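Local coordinates for novel protein similar to vertebrate potassium voltage-gated channel, subfamily H (Eag-related) family (Danio rerio, PDB 3UKN) that probably forms, as a tetramer, the pore of a voltage-gated potassium channel, of which this chain is the cytoplasmic C-linker and cyclic nucleotide-binding homology domain, at residues Ser93-Cys103 against Leu170-Val181. Sequence-based numbering, arbitrary orientation.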
loop_
_atom_site.group_PDB
_atom_site.type_symbol
_atom_site.label_atom_id
_atom_site.label_comp_id
_atom_site.label_asym_id
_atom_site.label_seq_id
_atom_site.Cartn_x
_atom_site.Cartn_y
_atom_site.Cartn_z
ATOM N N SER B 93 16.260 4.922 9.944
ATOM C CA SER B 93 15.043 5.164 9.158
ATOM C C SER B 93 14.936 4.234 7.950
ATOM O O SER B 93 13.924 3.585 7.752
ATOM C CB SER B 93 14.995 6.618 8.688
ATOM O OG SER B 93 15.232 7.514 9.765
ATOM N N LEU B 94 15.992 4.164 7.148
ATOM C CA LEU B 94 15.990 3.288 5.989
ATOM C C LEU B 94 15.769 1.838 6.361
ATOM O O LEU B 94 15.079 1.095 5.660
ATOM C CB LEU B 94 17.303 3.412 5.201
ATOM C CG LEU B 94 17.484 4.690 4.379
ATOM C CD1 LEU B 94 18.838 4.702 3.641
ATOM C CD2 LEU B 94 16.345 4.824 3.391
ATOM N N SER B 95 16.380 1.415 7.446
ATOM C CA SER B 95 16.345 -0.004 7.775
ATOM C C SER B 95 14.943 -0.405 8.186
ATOM O O SER B 95 14.566 -1.566 8.038
ATOM C CB SER B 95 17.337 -0.355 8.901
ATOM O OG SER B 95 16.843 0.109 10.133
ATOM N N LEU B 96 14.180 0.553 8.706
ATOM C CA LEU B 96 12.817 0.272 9.151
ATOM C C LEU B 96 11.766 0.170 8.020
ATOM O O LEU B 96 10.644 -0.268 8.267
ATOM C CB LEU B 96 12.378 1.292 10.210
ATOM C CG LEU B 96 13.161 1.305 11.527
ATOM C CD1 LEU B 96 12.854 2.554 12.349
ATOM C CD2 LEU B 96 12.901 0.035 12.331
ATOM N N ILE B 97 12.119 0.577 6.798
ATOM C CA ILE B 97 11.187 0.513 5.663
ATOM C C ILE B 97 11.643 -0.507 4.611
ATOM O O ILE B 97 11.120 -0.549 3.500
ATOM C CB ILE B 97 10.952 1.908 4.962
ATOM C CG1 ILE B 97 12.246 2.427 4.299
ATOM C CG2 ILE B 97 10.336 2.937 5.939
ATOM C CD1 ILE B 97 12.082 3.736 3.497
ATOM N N ILE B 98 12.617 -1.335 4.970
ATOM C CA ILE B 98 13.107 -2.357 4.054
ATOM C C ILE B 98 12.225 -3.604 4.134
ATOM O O ILE B 98 11.901 -4.065 5.219
ATOM C CB ILE B 98 14.593 -2.743 4.366
ATOM C CG1 ILE B 98 15.533 -1.584 4.052
ATOM C CG2 ILE B 98 15.008 -3.984 3.598
ATOM C CD1 ILE B 98 16.960 -1.895 4.348
ATOM N N LYS B 99 11.852 -4.148 2.983
ATOM C CA LYS B 99 10.973 -5.313 2.911
ATOM C C LYS B 99 11.710 -6.437 2.221
ATOM O O LYS B 99 12.777 -6.224 1.640
ATOM C CB LYS B 99 9.739 -5.003 2.059
ATOM C CG LYS B 99 9.042 -3.704 2.393
ATOM C CD LYS B 99 8.012 -3.936 3.468
ATOM C CE LYS B 99 7.223 -2.665 3.740
ATOM N NZ LYS B 99 6.242 -2.906 4.835
ATOM N N THR B 100 11.107 -7.620 2.239
ATOM C CA THR B 100 11.688 -8.795 1.623
ATOM C C THR B 100 10.602 -9.604 0.935
ATOM O O THR B 100 9.417 -9.505 1.283
ATOM C CB THR B 100 12.341 -9.685 2.680
ATOM O OG1 THR B 100 11.354 -10.064 3.642
ATOM C CG2 THR B 100 13.472 -8.933 3.394
ATOM N N SER B 101 10.985 -10.408 -0.048
ATOM C CA SER B 101 10.019 -11.291 -0.687
ATOM C C SER B 101 10.721 -12.432 -1.378
ATOM O O SER B 101 11.781 -12.238 -1.975
ATOM C CB SER B 101 9.136 -10.540 -1.694
ATOM O OG SER B 101 8.202 -11.421 -2.320
ATOM N N PHE B 102 10.129 -13.619 -1.273
ATOM C CA PHE B 102 10.562 -14.777 -2.038
ATOM C C PHE B 102 10.053 -14.563 -3.447
ATOM O O PHE B 102 9.072 -13.841 -3.664
ATOM C CB PHE B 102 9.973 -16.083 -1.480
ATOM C CG PHE B 102 10.483 -16.454 -0.113
ATOM C CD1 PHE B 102 11.616 -17.241 0.030
ATOM C CD2 PHE B 102 9.824 -16.027 1.030
ATOM C CE1 PHE B 102 12.087 -17.586 1.287
ATOM C CE2 PHE B 102 10.290 -16.370 2.284
ATOM C CZ PHE B 102 11.423 -17.148 2.413
ATOM N N CYS B 103 10.721 -15.190 -4.400
ATOM C CA CYS B 103 10.372 -15.068 -5.801
ATOM C C CYS B 103 10.564 -16.454 -6.431
ATOM O O CYS B 103 11.498 -17.178 -6.093
ATOM C CB CYS B 103 11.268 -14.000 -6.459
ATOM S SG CYS B 103 10.733 -13.457 -8.095
ATOM N N LEU B 170 14.678 -11.603 -2.088
ATOM C CA LEU B 170 14.922 -10.212 -2.408
ATOM C C LEU B 170 14.622 -9.276 -1.245
ATOM O O LEU B 170 13.729 -9.536 -0.448
ATOM C CB LEU B 170 14.050 -9.819 -3.595
ATOM C CG LEU B 170 14.256 -10.655 -4.856
ATOM C CD1 LEU B 170 13.116 -10.400 -5.842
ATOM C CD2 LEU B 170 15.584 -10.305 -5.480
ATOM N N GLN B 171 15.385 -8.193 -1.153
ATOM C CA GLN B 171 15.055 -7.081 -0.276
ATOM C C GLN B 171 14.809 -5.872 -1.146
ATOM O O GLN B 171 15.260 -5.826 -2.290
ATOM C CB GLN B 171 16.200 -6.763 0.684
ATOM C CG GLN B 171 16.445 -7.823 1.707
ATOM C CD GLN B 171 17.520 -7.444 2.697
ATOM O OE1 GLN B 171 18.099 -6.353 2.635
ATOM N NE2 GLN B 171 17.799 -8.350 3.621
ATOM N N TYR B 172 14.132 -4.870 -0.599
ATOM C CA TYR B 172 13.818 -3.693 -1.393
ATOM C C TYR B 172 13.308 -2.552 -0.534
ATOM O O TYR B 172 12.867 -2.755 0.602
ATOM C CB TYR B 172 12.799 -4.044 -2.497
ATOM C CG TYR B 172 11.409 -4.408 -1.998
ATOM C CD1 TYR B 172 10.424 -3.426 -1.824
ATOM C CD2 TYR B 172 11.068 -5.737 -1.717
ATOM C CE1 TYR B 172 9.120 -3.765 -1.374
ATOM C CE2 TYR B 172 9.767 -6.080 -1.264
ATOM C CZ TYR B 172 8.812 -5.091 -1.092
ATOM O OH TYR B 172 7.548 -5.444 -0.653
ATOM N N ILE B 173 13.366 -1.358 -1.107
ATOM C CA ILE B 173 12.836 -0.147 -0.514
ATOM C C ILE B 173 12.071 0.596 -1.628
ATOM O O ILE B 173 12.587 0.754 -2.743
ATOM C CB ILE B 173 13.960 0.741 -0.027
ATOM C CG1 ILE B 173 14.875 -0.036 0.915
ATOM C CG2 ILE B 173 13.413 1.989 0.650
ATOM C CD1 ILE B 173 15.930 0.824 1.571
ATOM N N SER B 174 10.843 1.019 -1.338
ATOM C CA SER B 174 10.023 1.703 -2.322
ATOM C C SER B 174 10.659 3.032 -2.616
ATOM O O SER B 174 11.285 3.640 -1.736
ATOM C CB SER B 174 8.618 1.948 -1.776
ATOM O OG SER B 174 8.672 2.818 -0.656
ATOM N N LEU B 175 10.486 3.508 -3.840
ATOM C CA LEU B 175 11.003 4.830 -4.207
ATOM C C LEU B 175 10.324 5.901 -3.366
ATOM O O LEU B 175 10.934 6.898 -2.991
ATOM C CB LEU B 175 10.768 5.107 -5.696
ATOM C CG LEU B 175 11.483 4.119 -6.608
ATOM C CD1 LEU B 175 11.530 4.657 -8.048
ATOM C CD2 LEU B 175 12.905 3.837 -6.044
ATOM N N LYS B 176 9.046 5.687 -3.074
ATOM C CA LYS B 176 8.299 6.627 -2.252
ATOM C C LYS B 176 8.949 6.747 -0.873
ATOM O O LYS B 176 9.224 7.843 -0.412
ATOM C CB LYS B 176 6.855 6.153 -2.118
ATOM C CG LYS B 176 5.887 7.137 -1.475
ATOM C CD LYS B 176 4.499 6.500 -1.396
ATOM C CE LYS B 176 3.691 6.985 -0.200
ATOM N NZ LYS B 176 3.264 8.405 -0.348
ATOM N N GLY B 177 9.218 5.617 -0.228
ATOM C CA GLY B 177 9.731 5.629 1.138
ATOM C C GLY B 177 11.147 6.174 1.140
ATOM O O GLY B 177 11.527 7.006 1.960
ATOM N N LEU B 178 11.920 5.699 0.182
ATOM C CA LEU B 178 13.279 6.147 -0.019
ATOM C C LEU B 178 13.333 7.637 -0.241
ATOM O O LEU B 178 14.202 8.309 0.309
ATOM C CB LEU B 178 13.885 5.426 -1.216
ATOM C CG LEU B 178 15.268 5.882 -1.646
ATOM C CD1 LEU B 178 16.335 5.341 -0.704
ATOM C CD2 LEU B 178 15.494 5.363 -3.050
ATOM N N ARG B 179 12.404 8.179 -1.019
ATOM C CA ARG B 179 12.484 9.604 -1.333
ATOM C C ARG B 179 12.122 10.417 -0.120
ATOM O O ARG B 179 12.650 11.503 0.087
ATOM C CB ARG B 179 11.592 9.986 -2.525
ATOM C CG ARG B 179 12.125 9.500 -3.888
ATOM C CD ARG B 179 11.033 9.549 -4.941
ATOM N NE ARG B 179 11.464 9.057 -6.249
ATOM C CZ ARG B 179 10.628 8.623 -7.192
ATOM N NH1 ARG B 179 9.316 8.603 -6.962
ATOM N NH2 ARG B 179 11.096 8.201 -8.361
ATOM N N GLU B 180 11.211 9.878 0.683
ATOM C CA GLU B 180 10.767 10.543 1.897
ATOM C C GLU B 180 11.950 10.634 2.864
ATOM O O GLU B 180 12.254 11.696 3.407
ATOM C CB GLU B 180 9.597 9.774 2.511
ATOM C CG GLU B 180 9.105 10.311 3.842
ATOM C CD GLU B 180 7.829 9.620 4.308
ATOM O OE1 GLU B 180 7.350 9.933 5.419
ATOM O OE2 GLU B 180 7.300 8.767 3.560
ATOM N N VAL B 181 12.652 9.524 3.039
ATOM C CA VAL B 181 13.851 9.519 3.888
ATOM C C VAL B 181 14.964 10.473 3.420
ATOM O O VAL B 181 15.477 11.265 4.214
ATOM C CB VAL B 181 14.398 8.111 4.097
ATOM C CG1 VAL B 181 15.668 8.165 4.931
ATOM C CG2 VAL B 181 13.355 7.269 4.797
HETATM O O HOH W 1 9.990 0.450 1.469
HETATM O O HOH W 2 7.205 -7.893 0.895
#
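In the beta-roll of the cyclic nucleotide-binding homology domain, the first strand, 99-103, pairs antiparallel with strand 168-174, and helices 88-96 and 175-184, which join these strands at the same end, pack together beside the pair. Lys99 and Tyr172 form a hydrogen-bonded pair: Lys99 N reaches Tyr172 O at 2.9 Å, almost straight at 173°, while the return bond from Tyr172 N to Lys99 O is more bent at 139°. Ser101 and Leu170 form the next such pair, with Thr100 and Gln171 as the non-hydrogen-bonded pair between them; there Thr100 CG2 lies alongside Gln171 CG, the two side chains pointing the same way.

Lys99 and Tyr172 also meet through their side chains. With CG of Tyr172 set between its own backbone N and carbonyl carbon (chi1 68°), the ring swings across to the neighbouring strand, and Lys99 CB sits over one face, offset toward the rim, 3.6 Å from the centroid in a CH-pi contact. Beyond CB the lysine bends at chi2 and carries NZ away to Asp53 and Ser55, while Tyr172 OH is hydrogen-bonded to a water that donates to Thr100 O, and is also hydrogen-bonded to Asp53 N.

Where the strands give way to helices, the contact turns apolar. Ile98 CG1 presses on Ile173 CD1 at 3.5 Å, a tight fit, and Leu94 CD2 touches Val181 CG1 at 3.7 Å. Ser174 caps helix 175-184, its OG accepting from Gly177 N, and a water lies between Ser174 N and Ile97 O, although its approach to Ile97 O is doubtfully short. Ile97 crosses Ile173 at about a right angle and lays CD1 against the bare backbone of Gly177, 3.5 Å from Gly177 C.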